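Local coordinates for protein Esterase/lipase (Uncultured bacterium, PDB 3K6K) that probably hydrolyses carboxylic ester bonds, as a bacterial homolog of hormone-sensitive lipase with an alpha/beta hydrolase fold, at residues 38-42 with 121-125; 148-152 with 303-308; 248-253 with 277-282. All blocks are in the same frame, centred on the assembly; numbering follows the deposited sequence.

Interaction 1: residues 38-42 with 121-125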
loop_
_atom_site.group_PDB
_atom_site.type_symbol
_atom_site.label_atom_id
_atom_site.label_comp_id
_atom_site.label_asym_id
_atom_site.label_seq_id
_atom_site.Cartn_x
_atom_site.Cartn_y
_atom_site.Cartn_z
ATOM N N LEU A 38 -15.321 -30.688 -10.571
ATOM C CA LEU A 38 -15.592 -29.297 -10.499
ATOM C C LEU A 38 -17.056 -28.947 -10.249
ATOM O O LEU A 38 -17.298 -28.007 -9.506
ATOM C CB LEU A 38 -15.005 -28.573 -11.702
ATOM C CG LEU A 38 -15.250 -27.076 -11.732
ATOM C CD1 LEU A 38 -14.588 -26.517 -10.494
ATOM C CD2 LEU A 38 -14.622 -26.548 -13.016
ATOM N N ASP A 39 -18.031 -29.688 -10.802
ATOM C CA ASP A 39 -19.457 -29.487 -10.433
ATOM C C ASP A 39 -19.727 -29.745 -8.962
ATOM O O ASP A 39 -20.633 -29.149 -8.383
ATOM C CB ASP A 39 -20.428 -30.358 -11.255
ATOM C CG ASP A 39 -20.060 -31.855 -11.225
ATOM O OD1 ASP A 39 -20.975 -32.692 -11.041
ATOM O OD2 ASP A 39 -18.861 -32.191 -11.342
ATOM N N GLN A 40 -18.966 -30.656 -8.360
ATOM C CA GLN A 40 -19.131 -30.933 -6.925
ATOM C C GLN A 40 -18.451 -29.843 -6.082
ATOM O O GLN A 40 -18.958 -29.439 -5.042
ATOM C CB GLN A 40 -18.527 -32.283 -6.576
ATOM C CG GLN A 40 -19.523 -33.381 -6.348
ATOM C CD GLN A 40 -18.812 -34.718 -6.224
ATOM O OE1 GLN A 40 -18.807 -35.504 -7.171
ATOM N NE2 GLN A 40 -18.174 -34.970 -5.067
ATOM N N LYS A 41 -17.313 -29.369 -6.546
ATOM C CA LYS A 41 -16.603 -28.327 -5.840
ATOM C C LYS A 41 -17.525 -27.081 -5.777
ATOM O O LYS A 41 -17.724 -26.481 -4.722
ATOM C CB LYS A 41 -15.274 -28.081 -6.546
ATOM C CG LYS A 41 -14.160 -27.424 -5.736
ATOM C CD LYS A 41 -12.729 -27.521 -6.466
ATOM C CE LYS A 41 -12.038 -28.939 -6.375
ATOM N NZ LYS A 41 -10.567 -28.959 -6.699
ATOM N N ARG A 42 -18.153 -26.774 -6.900
ATOM C CA ARG A 42 -19.075 -25.675 -7.008
ATOM C C ARG A 42 -20.300 -25.868 -6.126
ATOM O O ARG A 42 -20.637 -24.950 -5.356
ATOM C CB ARG A 42 -19.486 -25.451 -8.456
ATOM C CG ARG A 42 -18.299 -25.122 -9.422
ATOM C CD ARG A 42 -18.961 -24.575 -10.679
ATOM N NE ARG A 42 -18.021 -24.210 -11.714
ATOM C CZ ARG A 42 -18.317 -24.155 -13.027
ATOM N NH1 ARG A 42 -19.527 -24.498 -13.488
ATOM N NH2 ARG A 42 -17.385 -23.795 -13.898
ATOM N N LEU A 121 -18.473 -18.328 -15.996
ATOM C CA LEU A 121 -17.315 -19.119 -15.559
ATOM C C LEU A 121 -16.680 -20.001 -16.599
ATOM O O LEU A 121 -17.299 -20.319 -17.581
ATOM C CB LEU A 121 -17.747 -20.037 -14.424
ATOM C CG LEU A 121 -17.911 -19.327 -13.100
ATOM C CD1 LEU A 121 -18.232 -20.412 -12.086
ATOM C CD2 LEU A 121 -16.579 -18.530 -12.758
ATOM N N ALA A 122 -15.459 -20.449 -16.331
ATOM C CA ALA A 122 -14.755 -21.407 -17.149
ATOM C C ALA A 122 -14.701 -22.745 -16.384
ATOM O O ALA A 122 -14.888 -22.749 -15.169
ATOM C CB ALA A 122 -13.370 -20.902 -17.423
ATOM N N PRO A 123 -14.456 -23.891 -17.075
ATOM C CA PRO A 123 -14.132 -24.036 -18.477
ATOM C C PRO A 123 -15.334 -23.992 -19.428
ATOM O O PRO A 123 -15.135 -23.980 -20.643
ATOM C CB PRO A 123 -13.449 -25.393 -18.518
ATOM C CG PRO A 123 -14.230 -26.185 -17.567
ATOM C CD PRO A 123 -14.573 -25.214 -16.430
ATOM N N GLU A 124 -16.572 -23.919 -18.933
ATOM C CA GLU A 124 -17.646 -23.820 -19.917
ATOM C C GLU A 124 -17.258 -22.679 -20.853
ATOM O O GLU A 124 -16.899 -22.928 -22.004
ATOM C CB GLU A 124 -19.068 -23.717 -19.352
ATOM C CG GLU A 124 -19.218 -23.115 -17.967
ATOM C CD GLU A 124 -18.925 -24.110 -16.858
ATOM O OE1 GLU A 124 -17.728 -24.412 -16.619
ATOM O OE2 GLU A 124 -19.896 -24.579 -16.240
ATOM N N ASN A 125 -17.176 -21.471 -20.305
ATOM C CA ASN A 125 -16.845 -20.301 -21.052
ATOM C C ASN A 125 -15.492 -19.715 -20.630
ATOM O O ASN A 125 -15.421 -19.051 -19.597
ATOM C CB ASN A 125 -17.958 -19.290 -20.857
ATOM C CG ASN A 125 -19.362 -19.915 -20.955
ATOM O OD1 ASN A 125 -19.896 -20.449 -19.969
ATOM N ND2 ASN A 125 -19.975 -19.800 -22.121
#
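A salt bridge ties the start of helix 38-49 to the loop between strand 113-117 and helix 129-145. The guanidinium of Arg42 meets the carboxylate of Glu124 through two hydrogen bonds, NH1 to OE2 and NH2 to OE1, both 2.8 Å, a bidentate pair. Arg42 NH2 also lies 3.0 Å from Ala122 O, and the NE of Arg42 donates to the carbonyl of Ile92. Apolar contacts flank the charges: Leu121 CD1 lies over one face of the guanidinium, and one turn earlier in the helix Leu38 CD2 packs on Pro123 CD at 3.7 Å. With CA atoms still 9.7 Å apart at Leu38 and Pro123, the backbones never meet; side chains bridge the gap. Helix 38-49 probably belongs to the N-terminal cap over the active site, as in hormone-sensitive-lipase relatives. The chemistry, directional at the paired charges with a small apolar margin, thus implies a surface salt bridge joining that helix to the loop before helix 129-145.

Interaction 2: residues 148-152 with 303-308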
loop_
_atom_site.group_PDB
_atom_site.type_symbol
_atom_site.label_atom_id
_atom_site.label_comp_id
_atom_site.label_asym_id
_atom_site.label_seq_id
_atom_site.Cartn_x
_atom_site.Cartn_y
_atom_site.Cartn_z
ATOM N N ALA A 148 -21.004 7.827 -14.127
ATOM C CA ALA A 148 -19.903 6.942 -13.696
ATOM C C ALA A 148 -19.358 7.258 -12.296
ATOM O O ALA A 148 -18.631 6.420 -11.749
ATOM C CB ALA A 148 -18.763 6.885 -14.712
ATOM N N ASP A 149 -19.740 8.417 -11.721
ATOM C CA ASP A 149 -19.143 8.970 -10.529
ATOM C C ASP A 149 -19.878 8.500 -9.294
ATOM O O ASP A 149 -19.652 8.997 -8.158
ATOM C CB ASP A 149 -19.278 10.488 -10.534
ATOM C CG ASP A 149 -18.514 11.163 -11.667
ATOM O OD1 ASP A 149 -18.903 12.294 -12.054
ATOM O OD2 ASP A 149 -17.527 10.600 -12.172
ATOM N N ARG A 150 -20.833 7.608 -9.510
ATOM C CA ARG A 150 -21.478 7.026 -8.379
ATOM C C ARG A 150 -21.327 5.516 -8.370
ATOM O O ARG A 150 -21.994 4.831 -7.634
ATOM C CB ARG A 150 -22.916 7.571 -8.208
ATOM C CG ARG A 150 -22.962 8.753 -7.162
ATOM C CD ARG A 150 -24.221 9.637 -7.228
ATOM N NE ARG A 150 -24.840 9.553 -8.560
ATOM C CZ ARG A 150 -25.737 10.411 -9.043
ATOM N NH1 ARG A 150 -26.133 11.461 -8.295
ATOM N NH2 ARG A 150 -26.225 10.219 -10.281
ATOM N N ILE A 151 -20.359 5.037 -9.129
ATOM C CA ILE A 151 -20.089 3.631 -9.227
ATOM C C ILE A 151 -18.691 3.344 -8.734
ATOM O O ILE A 151 -17.742 4.051 -9.121
ATOM C CB ILE A 151 -20.237 3.145 -10.653
ATOM C CG1 ILE A 151 -21.663 3.446 -11.140
ATOM C CG2 ILE A 151 -19.991 1.655 -10.741
ATOM C CD1 ILE A 151 -21.790 3.217 -12.624
ATOM N N ILE A 152 -18.591 2.337 -7.851
ATOM C CA ILE A 152 -17.341 1.662 -7.515
ATOM C C ILE A 152 -17.300 0.231 -8.084
ATOM O O ILE A 152 -18.316 -0.468 -8.148
ATOM C CB ILE A 152 -17.186 1.567 -6.003
ATOM C CG1 ILE A 152 -17.135 2.979 -5.357
ATOM C CG2 ILE A 152 -15.963 0.732 -5.684
ATOM C CD1 ILE A 152 -15.743 3.737 -5.547
ATOM N N TRP A 303 -13.777 4.147 2.618
ATOM C CA TRP A 303 -13.141 4.534 1.397
ATOM C C TRP A 303 -14.202 4.736 0.350
ATOM O O TRP A 303 -14.221 5.761 -0.345
ATOM C CB TRP A 303 -12.204 3.464 0.936
ATOM C CG TRP A 303 -11.251 3.907 -0.122
ATOM C CD1 TRP A 303 -10.000 4.530 0.062
ATOM C CD2 TRP A 303 -11.382 3.702 -1.525
ATOM N NE1 TRP A 303 -9.409 4.746 -1.168
ATOM C CE2 TRP A 303 -10.229 4.241 -2.148
ATOM C CE3 TRP A 303 -12.346 3.115 -2.317
ATOM C CZ2 TRP A 303 -10.033 4.175 -3.544
ATOM C CZ3 TRP A 303 -12.165 3.083 -3.674
ATOM C CH2 TRP A 303 -11.008 3.601 -4.283
ATOM N N ILE A 304 -15.073 3.756 0.221
ATOM C CA ILE A 304 -16.010 3.818 -0.842
ATOM C C ILE A 304 -16.852 5.050 -0.652
ATOM O O ILE A 304 -16.945 5.890 -1.529
ATOM C CB ILE A 304 -16.895 2.560 -0.966
ATOM C CG1 ILE A 304 -16.121 1.440 -1.653
ATOM C CG2 ILE A 304 -18.170 2.870 -1.804
ATOM C CD1 ILE A 304 -16.789 0.089 -1.523
ATOM N N SER A 305 -17.438 5.178 0.532
ATOM C CA SER A 305 -18.489 6.152 0.705
ATOM C C SER A 305 -17.930 7.569 0.813
ATOM O O SER A 305 -18.700 8.511 1.017
ATOM C CB SER A 305 -19.403 5.755 1.892
ATOM O OG SER A 305 -19.073 6.528 3.017
ATOM N N ALA A 306 -16.615 7.722 0.656
ATOM C CA ALA A 306 -15.985 9.035 0.618
ATOM C C ALA A 306 -15.417 9.420 -0.773
ATOM O O ALA A 306 -14.766 10.453 -0.910
ATOM C CB ALA A 306 -14.923 9.138 1.667
ATOM N N ARG A 307 -15.666 8.599 -1.797
ATOM C CA ARG A 307 -15.326 8.954 -3.199
ATOM C C ARG A 307 -16.613 9.337 -3.867
ATOM O O ARG A 307 -16.639 10.202 -4.725
ATOM C CB ARG A 307 -14.624 7.839 -3.938
ATOM C CG ARG A 307 -13.450 7.353 -3.174
ATOM C CD ARG A 307 -12.234 7.239 -4.019
ATOM N NE ARG A 307 -10.925 7.536 -3.373
ATOM C CZ ARG A 307 -10.614 7.648 -2.061
ATOM N NH1 ARG A 307 -11.511 7.511 -1.071
ATOM N NH2 ARG A 307 -9.335 7.902 -1.745
ATOM N N ILE A 308 -17.685 8.785 -3.383
ATOM C CA ILE A 308 -18.983 9.264 -3.717
ATOM C C ILE A 308 -19.179 10.642 -2.979
ATOM O O ILE A 308 -19.868 10.745 -1.965
ATOM C CB ILE A 308 -19.969 8.221 -3.332
ATOM C CG1 ILE A 308 -19.480 6.889 -3.867
ATOM C CG2 ILE A 308 -21.307 8.526 -3.833
ATOM C CD1 ILE A 308 -19.795 6.586 -5.219
#
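Isoleucine side chains dominate this partly buried contact, which has no hydrogen bond between its segments. Ile152, at the start of strand 151-156, points toward the C-terminal helix; its chi1 and chi2 are both m, bringing CG1 to 3.7 Å from Ile304 CG2 and CD1 to 4.1 Å from Trp303 CZ3. Trp303 takes chi1 t, which swings the indole back to Ile152, while its NE1 bonds to Glu272. Ile308, also m, m, sets off sideways but brings CD1 to 3.6 Å from Arg150 CA and 3.8 Å from Asp149 O, so packing against the short 3-10 segment and the residue leading into the strand. Arg150 CG lies 3.7 Å from Ile308 CG2, before the guanidinium leads away to the carbonyl of Ala145. Helix 291-305 and the residues after it thus pack on one face of the central sheet, where Val182 of strand 180-184 also touches Ile152, Trp303 and Ile304; Ile151 faces helix 129-145 on the other, as in the alpha/beta/alpha sandwich of the hydrolase fold.

Interaction 3: residues 248-253 with 277-282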
loop_
_atom_site.group_PDB
_atom_site.type_symbol
_atom_site.label_atom_id
_atom_site.label_comp_id
_atom_site.label_asym_id
_atom_site.label_seq_id
_atom_site.Cartn_x
_atom_site.Cartn_y
_atom_site.Cartn_z
ATOM N N GLY A 248 -3.985 -10.166 2.743
ATOM C CA GLY A 248 -3.397 -10.740 3.942
ATOM C C GLY A 248 -1.951 -11.145 3.748
ATOM O O GLY A 248 -1.477 -11.255 2.598
ATOM N N SER A 249 -1.253 -11.316 4.861
ATOM C CA SER A 249 0.072 -11.856 4.892
ATOM C C SER A 249 0.168 -13.278 4.362
ATOM O O SER A 249 1.185 -13.610 3.727
ATOM C CB SER A 249 0.611 -11.883 6.336
ATOM O OG SER A 249 -0.452 -12.114 7.285
ATOM N N GLU A 250 -0.813 -14.130 4.675
ATOM C CA GLU A 250 -0.650 -15.579 4.398
ATOM C C GLU A 250 -1.102 -15.923 2.980
ATOM O O GLU A 250 -1.970 -16.809 2.717
ATOM C CB GLU A 250 -1.381 -16.446 5.406
ATOM C CG GLU A 250 -1.166 -16.043 6.832
ATOM C CD GLU A 250 0.265 -15.942 7.235
ATOM O OE1 GLU A 250 0.934 -16.973 7.309
ATOM O OE2 GLU A 250 0.736 -14.823 7.538
ATOM N N GLU A 251 -0.495 -15.233 2.038
ATOM C CA GLU A 251 -0.996 -15.287 0.694
ATOM C C GLU A 251 0.064 -15.601 -0.378
ATOM O O GLU A 251 1.024 -14.845 -0.609
ATOM C CB GLU A 251 -1.732 -13.984 0.395
ATOM C CG GLU A 251 -2.970 -13.831 1.222
ATOM C CD GLU A 251 -4.098 -13.181 0.450
ATOM O OE1 GLU A 251 -4.264 -13.592 -0.700
ATOM O OE2 GLU A 251 -4.824 -12.270 0.960
ATOM N N ALA A 252 -0.132 -16.737 -1.037
ATOM C CA ALA A 252 0.686 -17.085 -2.196
ATOM C C ALA A 252 0.656 -15.927 -3.245
ATOM O O ALA A 252 1.606 -15.784 -4.002
ATOM C CB ALA A 252 0.151 -18.368 -2.831
ATOM N N LEU A 253 -0.449 -15.161 -3.281
ATOM C CA LEU A 253 -0.727 -14.075 -4.249
ATOM C C LEU A 253 -0.522 -12.643 -3.632
ATOM O O LEU A 253 -1.058 -11.633 -4.099
ATOM C CB LEU A 253 -2.136 -14.218 -4.839
ATOM C CG LEU A 253 -2.560 -15.561 -5.462
ATOM C CD1 LEU A 253 -3.912 -15.471 -6.165
ATOM C CD2 LEU A 253 -1.485 -16.014 -6.466
ATOM N N PRO A 277 -1.808 -8.506 8.802
ATOM C CA PRO A 277 -1.069 -9.520 9.568
ATOM C C PRO A 277 -1.911 -10.791 9.870
ATOM O O PRO A 277 -3.059 -10.709 10.349
ATOM C CB PRO A 277 -0.706 -8.796 10.889
ATOM C CG PRO A 277 -1.023 -7.354 10.697
ATOM C CD PRO A 277 -1.740 -7.161 9.397
ATOM N N ASP A 278 -1.332 -11.963 9.632
ATOM C CA ASP A 278 -2.038 -13.232 9.977
ATOM C C ASP A 278 -3.416 -13.441 9.276
ATOM O O ASP A 278 -4.220 -14.288 9.730
ATOM C CB ASP A 278 -2.279 -13.329 11.507
ATOM C CG ASP A 278 -0.987 -13.300 12.326
ATOM O OD1 ASP A 278 0.016 -13.923 11.934
ATOM O OD2 ASP A 278 -1.006 -12.677 13.413
ATOM N N MET A 279 -3.724 -12.676 8.228
ATOM C CA MET A 279 -4.994 -12.891 7.485
ATOM C C MET A 279 -4.797 -13.740 6.230
ATOM O O MET A 279 -3.810 -13.574 5.512
ATOM C CB MET A 279 -5.684 -11.565 7.123
ATOM C CG MET A 279 -6.214 -10.824 8.384
ATOM S SD MET A 279 -7.492 -11.888 9.126
ATOM C CE MET A 279 -6.452 -12.424 10.497
ATOM N N PRO A 280 -5.704 -14.671 5.980
ATOM C CA PRO A 280 -5.559 -15.517 4.776
ATOM C C PRO A 280 -6.257 -14.866 3.601
ATOM O O PRO A 280 -6.803 -13.760 3.731
ATOM C CB PRO A 280 -6.325 -16.790 5.172
ATOM C CG PRO A 280 -7.536 -16.192 6.012
ATOM C CD PRO A 280 -6.773 -15.177 6.876
ATOM N N HIS A 281 -6.251 -15.568 2.477
ATOM C CA HIS A 281 -6.846 -15.116 1.249
ATOM C C HIS A 281 -8.271 -14.653 1.473
ATOM O O HIS A 281 -9.043 -15.365 2.108
ATOM C CB HIS A 281 -6.859 -16.300 0.311
ATOM C CG HIS A 281 -6.992 -15.930 -1.125
ATOM N ND1 HIS A 281 -6.277 -14.899 -1.695
ATOM C CD2 HIS A 281 -7.755 -16.460 -2.115
ATOM C CE1 HIS A 281 -6.592 -14.814 -2.973
ATOM N NE2 HIS A 281 -7.481 -15.747 -3.256
ATOM N N VAL A 282 -8.624 -13.501 0.912
ATOM C CA VAL A 282 -9.948 -12.890 1.036
ATOM C C VAL A 282 -10.546 -13.038 2.463
ATOM O O VAL A 282 -11.664 -13.491 2.661
ATOM C CB VAL A 282 -10.971 -13.344 -0.069
ATOM C CG1 VAL A 282 -12.157 -12.386 -0.049
ATOM C CG2 VAL A 282 -10.351 -13.357 -1.537
HETATM O O HOH W 1 -4.494 -17.925 2.474
HETATM O O HOH W 2 1.922 -13.253 10.133
#
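The leading polar interaction is the hydrogen bond from His281 ND1 to Glu251 OE1, 2.6 Å at 163°, with the carboxylate oxygen close to the plane of the imidazole. OE2 of Glu251 accepts from Gly248 N at 2.9 Å and from the hydroxyl of Ser185, which holds the carboxylate at the edge of the ring. Between the backbones, Glu250 N donates to Met279 O at 3.2 Å, and the same carbonyl receives a CA-H...O contact from Gly248 CA at 3.3 Å. An ideal CB on Gly248 would lie 2.0 Å from Met279 O, a clash; without one, the loops close to 4.4 Å between its CA and that of Met279. Ser249 OG, hydrogen-bonded to the carbonyl of Trp276, lies 2.5 Å from Asp278 N. Water 1 extends the link, donating to Glu250 O at 2.8 Å and accepting from His281 N at 2.9 Å. Farther out, Glu250 and Asp278 approach to 4.5 Å between OE2 and OD1; water 2 donates to both oxygens, and Arg203 forms a salt bridge with Glu250. Packing completes the contact: Leu253 CD1 lies 4.2 Å from His281 CE1, helix 18-30 touches Glu250 and Pro280, and Gly265 and Gly268 of the second subunit meet Ser249 and Pro277. These loops follow strands 243-248 and 271-276, where alpha/beta hydrolases carry the acid and the histidine. The side chain of His281 touches Ser157 on the probable nucleophile elbow, consistent with a Ser-His-Glu triad in which Glu251 orients the imidazole and stabilises its protonated form.

How the interactions relate
Interaction 3 is the one tied to the probable active site, since it holds the likely acid and histidine of the triad; interactions 1 and 2 are packing contacts that do not touch interaction 3. Their centres lie 25 Å and 26 Å, respectively, from that of interaction 3, with nearest atoms about 13 Å apart in each case. Interactions 1 and 2 occupy opposite sides of the chain's centre, 33 Å between centres. Strand 151-156 nevertheless connects two of the regions: it begins in interaction 2 and leads to the probable nucleophile elbow with Ser157, which His281 of interaction 3 touches. In sequence, interaction 1 closes first, whereas both loops of interaction 3 fall between the segments of interaction 2.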